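Local coordinates for protein Thiosulfate:glutathione sulfurtransferase (Saccharomyces cerevisiae, PDB 3D1P) that transfers the sulfane sulfur of thiosulfate to glutathione, making S-sulfanylglutathione and sulfite as a step in mitochondrial hydrogen sulfide metabolism, at residues Val46-Glu51 with Gly101-Glu106; Ile95-Ser100 with Ser120-Ser125. All blocks are in the same frame, centred on the assembly; numbering follows the deposited sequence.

Interaction 1: residues Val46-Glu51 with Gly101-Glu106; sequences VREPSE and GKRGGE
E51 OE1 is gripped by two donors, R103 across the contact and the E48 amide of its own segment. R103 NH1 reaches it at 2.8 Å, in an almost straight bond that uses the syn lone pair, while the backbone N of E48 approaches on the anti side at 2.9 Å, 33° out of the carboxylate plane. The second oxygen is engaged as well: R103 NH2 lies 3.0 Å from E51 OE2, again on the syn side. The result is a textbook end-on bidentate salt bridge, tip to tip, with carboxylate and guanidinium only 10° from coplanar. Two parallel bonds of this kind fix the rotation of both flat groups, and the E48 amide, at the N-cap of the helix that carries E51, adds a third bond to the carboxylate.

A water extends the network. It accepts from R103 NH1 at 2.9 Å and donates both to V46 O and to E48 OE2, so that the carboxylate of E48, whose other oxygen bonds S67, is tied indirectly to the arginine. Nearer the root of the R103 side chain, V46 packs on the helix backbone. With its chi1 of -53°, V46 sets CG2 between its backbone N and carbonyl carbon, 3.6 Å from G104 N and 3.9 Å from R103 CB. The R47 guanidinium leads away to a salt bridge with D45.

R103 closes the CX4R active-site segment of the rhodanese fold, and its side chain passes about 4 Å from that of C98, the residue that forms the persulfide intermediate; the bridge to E51 probably helps to hold this arginine beside the catalytic cysteine. The contact joins the turn between strand 41-45 and helix 49-54 to the first turn of helix 102-112.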
loop_
_atom_site.group_PDB
_atom_site.type_symbol
_atom_site.label_atom_id
_atom_site.label_comp_id
_atom_site.label_asym_id
_atom_site.label_seq_id
_atom_site.Cartn_x
_atom_site.Cartn_y
_atom_site.Cartn_z
ATOM N N VAL A 46 -4.337 2.197 -0.687
ATOM C CA VAL A 46 -5.723 1.731 -0.648
ATOM C C VAL A 46 -6.727 2.884 -0.676
ATOM O O VAL A 46 -7.903 2.688 -0.376
ATOM C CB VAL A 46 -5.978 0.749 0.517
ATOM C CG1 VAL A 46 -4.975 -0.383 0.461
ATOM C CG2 VAL A 46 -5.971 1.397 1.870
ATOM N N ARG A 47 -6.288 4.062 -1.101
ATOM C CA ARG A 47 -7.231 5.125 -1.416
ATOM C C ARG A 47 -8.098 4.739 -2.625
ATOM O O ARG A 47 -7.833 3.763 -3.326
ATOM C CB ARG A 47 -6.477 6.429 -1.679
ATOM C CG ARG A 47 -5.725 6.954 -0.471
ATOM C CD ARG A 47 -4.930 8.213 -0.756
ATOM N NE ARG A 47 -3.946 7.937 -1.809
ATOM C CZ ARG A 47 -3.461 8.802 -2.663
ATOM N NH1 ARG A 47 -3.773 10.072 -2.610
ATOM N NH2 ARG A 47 -2.644 8.358 -3.607
ATOM N N GLU A 48 -9.149 5.522 -2.850
ATOM C CA GLU A 48 -9.980 5.311 -4.021
ATOM C C GLU A 48 -9.233 5.746 -5.280
ATOM O O GLU A 48 -8.293 6.536 -5.215
ATOM C CB GLU A 48 -11.311 6.039 -3.905
ATOM C CG GLU A 48 -12.200 5.451 -2.806
ATOM C CD GLU A 48 -12.477 3.972 -3.038
ATOM O OE1 GLU A 48 -13.024 3.656 -4.123
ATOM O OE2 GLU A 48 -12.088 3.128 -2.212
ATOM N N PRO A 49 -9.644 5.266 -6.445
ATOM C CA PRO A 49 -8.918 5.607 -7.682
ATOM C C PRO A 49 -8.814 7.109 -7.938
ATOM O O PRO A 49 -7.803 7.585 -8.438
ATOM C CB PRO A 49 -9.696 4.846 -8.755
ATOM C CG PRO A 49 -10.250 3.646 -8.033
ATOM C CD PRO A 49 -10.670 4.228 -6.713
ATOM N N SER A 50 -9.858 7.870 -7.604
ATOM C CA SER A 50 -9.852 9.296 -7.797
ATOM C C SER A 50 -8.789 9.941 -6.942
ATOM O O SER A 50 -7.933 10.676 -7.520
ATOM C CB SER A 50 -11.266 9.827 -7.573
ATOM O OG SER A 50 -11.785 9.415 -6.338
ATOM N N GLU A 51 -8.667 9.504 -5.676
ATOM C CA GLU A 51 -7.583 9.995 -4.786
ATOM C C GLU A 51 -6.192 9.653 -5.326
ATOM O O GLU A 51 -5.240 10.454 -5.356
ATOM C CB GLU A 51 -7.715 9.421 -3.386
ATOM C CG GLU A 51 -8.891 9.891 -2.562
ATOM C CD GLU A 51 -9.089 9.083 -1.288
ATOM O OE1 GLU A 51 -9.585 7.949 -1.364
ATOM O OE2 GLU A 51 -8.706 9.573 -0.197
ATOM N N GLY A 101 -4.478 7.155 7.143
ATOM C CA GLY A 101 -4.027 5.925 7.748
ATOM C C GLY A 101 -5.082 4.897 8.096
ATOM O O GLY A 101 -4.750 3.728 8.222
ATOM N N LYS A 102 -6.336 5.282 8.310
ATOM C CA LYS A 102 -7.313 4.305 8.836
ATOM C C LYS A 102 -7.546 3.164 7.864
ATOM O O LYS A 102 -7.562 1.980 8.243
ATOM C CB LYS A 102 -8.626 4.957 9.185
ATOM C CG LYS A 102 -9.631 3.968 9.779
ATOM C CD LYS A 102 -10.857 4.625 10.332
ATOM C CE LYS A 102 -11.986 3.644 10.613
ATOM N NZ LYS A 102 -13.038 4.239 11.439
ATOM N N ARG A 103 -7.820 3.507 6.594
ATOM C CA ARG A 103 -8.084 2.478 5.617
ATOM C C ARG A 103 -6.855 1.608 5.388
ATOM O O ARG A 103 -6.977 0.394 5.200
ATOM C CB ARG A 103 -8.557 3.087 4.306
ATOM C CG ARG A 103 -9.897 3.812 4.436
ATOM C CD ARG A 103 -10.200 4.609 3.197
ATOM N NE ARG A 103 -9.353 5.777 3.082
ATOM C CZ ARG A 103 -9.270 6.584 2.038
ATOM N NH1 ARG A 103 -9.827 6.240 0.885
ATOM N NH2 ARG A 103 -8.607 7.730 2.115
ATOM N N GLY A 104 -5.665 2.217 5.359
ATOM C CA GLY A 104 -4.443 1.431 5.265
ATOM C C GLY A 104 -4.341 0.380 6.374
ATOM O O GLY A 104 -3.984 -0.761 6.127
ATOM N N GLY A 105 -4.665 0.779 7.588
ATOM C CA GLY A 105 -4.611 -0.143 8.696
ATOM C C GLY A 105 -5.613 -1.277 8.547
ATOM O O GLY A 105 -5.316 -2.446 8.860
ATOM N N GLU A 106 -6.813 -0.954 8.073
ATOM C CA GLU A 106 -7.857 -1.969 7.851
ATOM C C GLU A 106 -7.421 -2.962 6.790
ATOM O O GLU A 106 -7.625 -4.177 6.912
ATOM C CB GLU A 106 -9.182 -1.322 7.415
ATOM C CG GLU A 106 -9.882 -0.562 8.527
ATOM C CD GLU A 106 -10.084 -1.431 9.798
ATOM O OE1 GLU A 106 -10.603 -2.551 9.672
ATOM O OE2 GLU A 106 -9.666 -1.028 10.902
HETATM O O HOH W 1 -10.528 3.622 -0.118
#

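Interaction 2: residues Ile95-Ser100 with Ser120-Ser125; sequences IFYCAS and SLYPGS
Strands 93-97 and 119-121 run parallel, with I95 beside S120 and F96 beside L121, and F96 bonds in both directions: its N donates to S120 O at 2.9 Å and its O accepts from Y122 N at 3.0 Å. Beyond this ladder a side chain takes over the pairing. S125 OG accepts from C98 N at 3.1 Å and donates to Y122 O at 3.0 Å, bridging the two backbones where they part. The hydroxyl thereby pins the amide of the catalytic cysteine to the type I turn Y122-S125, consistent with second-shell support for the residue that forms the persulfide.

Among the side chains, Y122 turns its edge to the face of Y97 in a T-shaped pair, planes 69° apart, with Y122 CD1 4.0 Å from Y97 CG. A chi1 of 54° puts Y97 CG between its own N and carbonyl carbon, where Y122 CD1 meets it. The backbone N of S125 lies 3.6 Å above the centre of the Y122 ring, and Y122 OH bonds D128. I95 CG2 packs against Y122 CB, whereas F96, directed to the other side of the sheet, brings its ring edge to S120 O.

These strands are the two arms of a right-handed beta-alpha-beta crossover: helix 102-112 covers the F96 side, helix 125-131 meets Y97 and Y122, and strand 41-45 flanks strand 93-97 on its other edge.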
loop_
_atom_site.group_PDB
_atom_site.type_symbol
_atom_site.label_atom_id
_atom_site.label_comp_id
_atom_site.label_asym_id
_atom_site.label_seq_id
_atom_site.Cartn_x
_atom_site.Cartn_y
_atom_site.Cartn_z
ATOM N N ILE A 95 3.433 -2.896 2.016
ATOM C CA ILE A 95 3.387 -1.727 2.886
ATOM C C ILE A 95 2.084 -0.988 2.597
ATOM O O ILE A 95 1.893 -0.503 1.492
ATOM C CB ILE A 95 4.571 -0.796 2.659
ATOM C CG1 ILE A 95 5.891 -1.540 2.761
ATOM C CG2 ILE A 95 4.500 0.368 3.657
ATOM C CD1 ILE A 95 7.134 -0.660 2.464
ATOM N N PHE A 96 1.199 -0.913 3.586
ATOM C CA PHE A 96 -0.138 -0.401 3.388
ATOM C C PHE A 96 -0.286 1.037 3.867
ATOM O O PHE A 96 0.216 1.411 4.941
ATOM C CB PHE A 96 -1.131 -1.232 4.202
ATOM C CG PHE A 96 -1.314 -2.598 3.655
ATOM C CD1 PHE A 96 -2.330 -2.873 2.745
ATOM C CD2 PHE A 96 -0.443 -3.629 4.004
ATOM C CE1 PHE A 96 -2.470 -4.151 2.227
ATOM C CE2 PHE A 96 -0.582 -4.901 3.458
ATOM C CZ PHE A 96 -1.579 -5.131 2.558
ATOM N N TYR A 97 -1.049 1.826 3.111
ATOM C CA TYR A 97 -1.352 3.211 3.509
ATOM C C TYR A 97 -2.551 3.696 2.699
ATOM O O TYR A 97 -2.921 3.131 1.673
ATOM C CB TYR A 97 -0.142 4.127 3.303
ATOM C CG TYR A 97 0.434 4.092 1.917
ATOM C CD1 TYR A 97 -0.007 4.977 0.939
ATOM C CD2 TYR A 97 1.420 3.190 1.553
ATOM C CE1 TYR A 97 0.504 4.959 -0.326
ATOM C CE2 TYR A 97 1.938 3.137 0.279
ATOM C CZ TYR A 97 1.497 4.038 -0.677
ATOM O OH TYR A 97 2.037 3.997 -1.929
ATOM N N CYS A 98 -3.097 4.813 3.169
ATOM C CA CYS A 98 -4.191 5.494 2.471
ATOM C C CYS A 98 -3.869 7.001 2.435
ATOM O O CYS A 98 -2.825 7.382 1.921
ATOM C CB CYS A 98 -5.575 5.103 3.053
ATOM S SG CYS A 98 -5.777 5.451 4.805
ATOM N N ALA A 99 -4.798 7.830 2.954
ATOM C CA ALA A 99 -4.593 9.283 3.070
ATOM C C ALA A 99 -4.158 9.602 4.503
ATOM O O ALA A 99 -3.047 10.074 4.706
ATOM C CB ALA A 99 -5.842 10.040 2.673
ATOM N N SER A 100 -5.021 9.317 5.487
ATOM C CA SER A 100 -4.695 9.594 6.864
ATOM C C SER A 100 -4.332 8.363 7.695
ATOM O O SER A 100 -3.905 8.509 8.837
ATOM C CB SER A 100 -5.802 10.374 7.581
ATOM O OG SER A 100 -7.003 9.719 7.563
ATOM N N SER A 120 3.414 -4.419 6.469
ATOM C CA SER A 120 3.876 -3.253 7.172
ATOM C C SER A 120 2.926 -2.108 6.945
ATOM O O SER A 120 2.059 -2.161 6.069
ATOM C CB SER A 120 5.269 -2.851 6.680
ATOM O OG SER A 120 6.153 -3.937 6.780
ATOM N N LEU A 121 3.112 -1.038 7.723
ATOM C CA LEU A 121 2.300 0.179 7.598
ATOM C C LEU A 121 3.184 1.376 7.309
ATOM O O LEU A 121 4.292 1.503 7.835
ATOM C CB LEU A 121 1.578 0.518 8.895
ATOM C CG LEU A 121 0.549 -0.470 9.373
ATOM C CD1 LEU A 121 0.080 -0.135 10.784
ATOM C CD2 LEU A 121 -0.639 -0.501 8.431
ATOM N N TYR A 122 2.634 2.284 6.521
ATOM C CA TYR A 122 3.105 3.674 6.441
ATOM C C TYR A 122 1.994 4.486 7.105
ATOM O O TYR A 122 1.066 4.934 6.447
ATOM C CB TYR A 122 3.324 4.104 4.995
ATOM C CG TYR A 122 3.663 5.547 4.775
ATOM C CD1 TYR A 122 3.425 6.131 3.545
ATOM C CD2 TYR A 122 4.219 6.353 5.770
ATOM C CE1 TYR A 122 3.806 7.424 3.278
ATOM C CE2 TYR A 122 4.590 7.670 5.525
ATOM C CZ TYR A 122 4.365 8.218 4.266
ATOM O OH TYR A 122 4.723 9.491 3.952
ATOM N N PRO A 123 2.019 4.605 8.443
ATOM C CA PRO A 123 0.852 5.164 9.137
ATOM C C PRO A 123 0.504 6.577 8.679
ATOM O O PRO A 123 -0.661 6.930 8.613
ATOM C CB PRO A 123 1.252 5.091 10.626
ATOM C CG PRO A 123 2.475 4.563 10.684
ATOM C CD PRO A 123 3.038 4.146 9.404
ATOM N N GLY A 124 1.529 7.394 8.443
ATOM C CA GLY A 124 1.291 8.751 8.042
ATOM C C GLY A 124 0.603 8.875 6.696
ATOM O O GLY A 124 -0.107 9.847 6.428
ATOM N N SER A 125 0.827 7.878 5.838
ATOM C CA SER A 125 0.077 7.719 4.618
ATOM C C SER A 125 0.316 8.898 3.662
ATOM O O SER A 125 1.293 9.625 3.781
ATOM C CB SER A 125 -1.393 7.435 4.936
ATOM O OG SER A 125 -1.544 6.121 5.498
HETATM O O HOH W 2 -1.065 3.000 6.911
#

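How the interactions relate
The two contacts share the active-site loop of a single rhodanese domain, their centres 8 Å apart. Along the chain their segments alternate: 46-51, 95-100, 101-106, 120-125. Interaction 2 joins the strands before and after helix 102-112, while interaction 1 ties the start of that helix to the loop and helix that follow strand 41-45. They also touch directly, through a probable hydrogen bond from V46 N to Y97 O, and C98 SG lies 3.3 Å from the backbone N of both R103 and G104. The cysteine that forms the persulfide therefore sits where they meet, at the C-terminal edge of the parallel sheet, its loop probably steadied by both contacts.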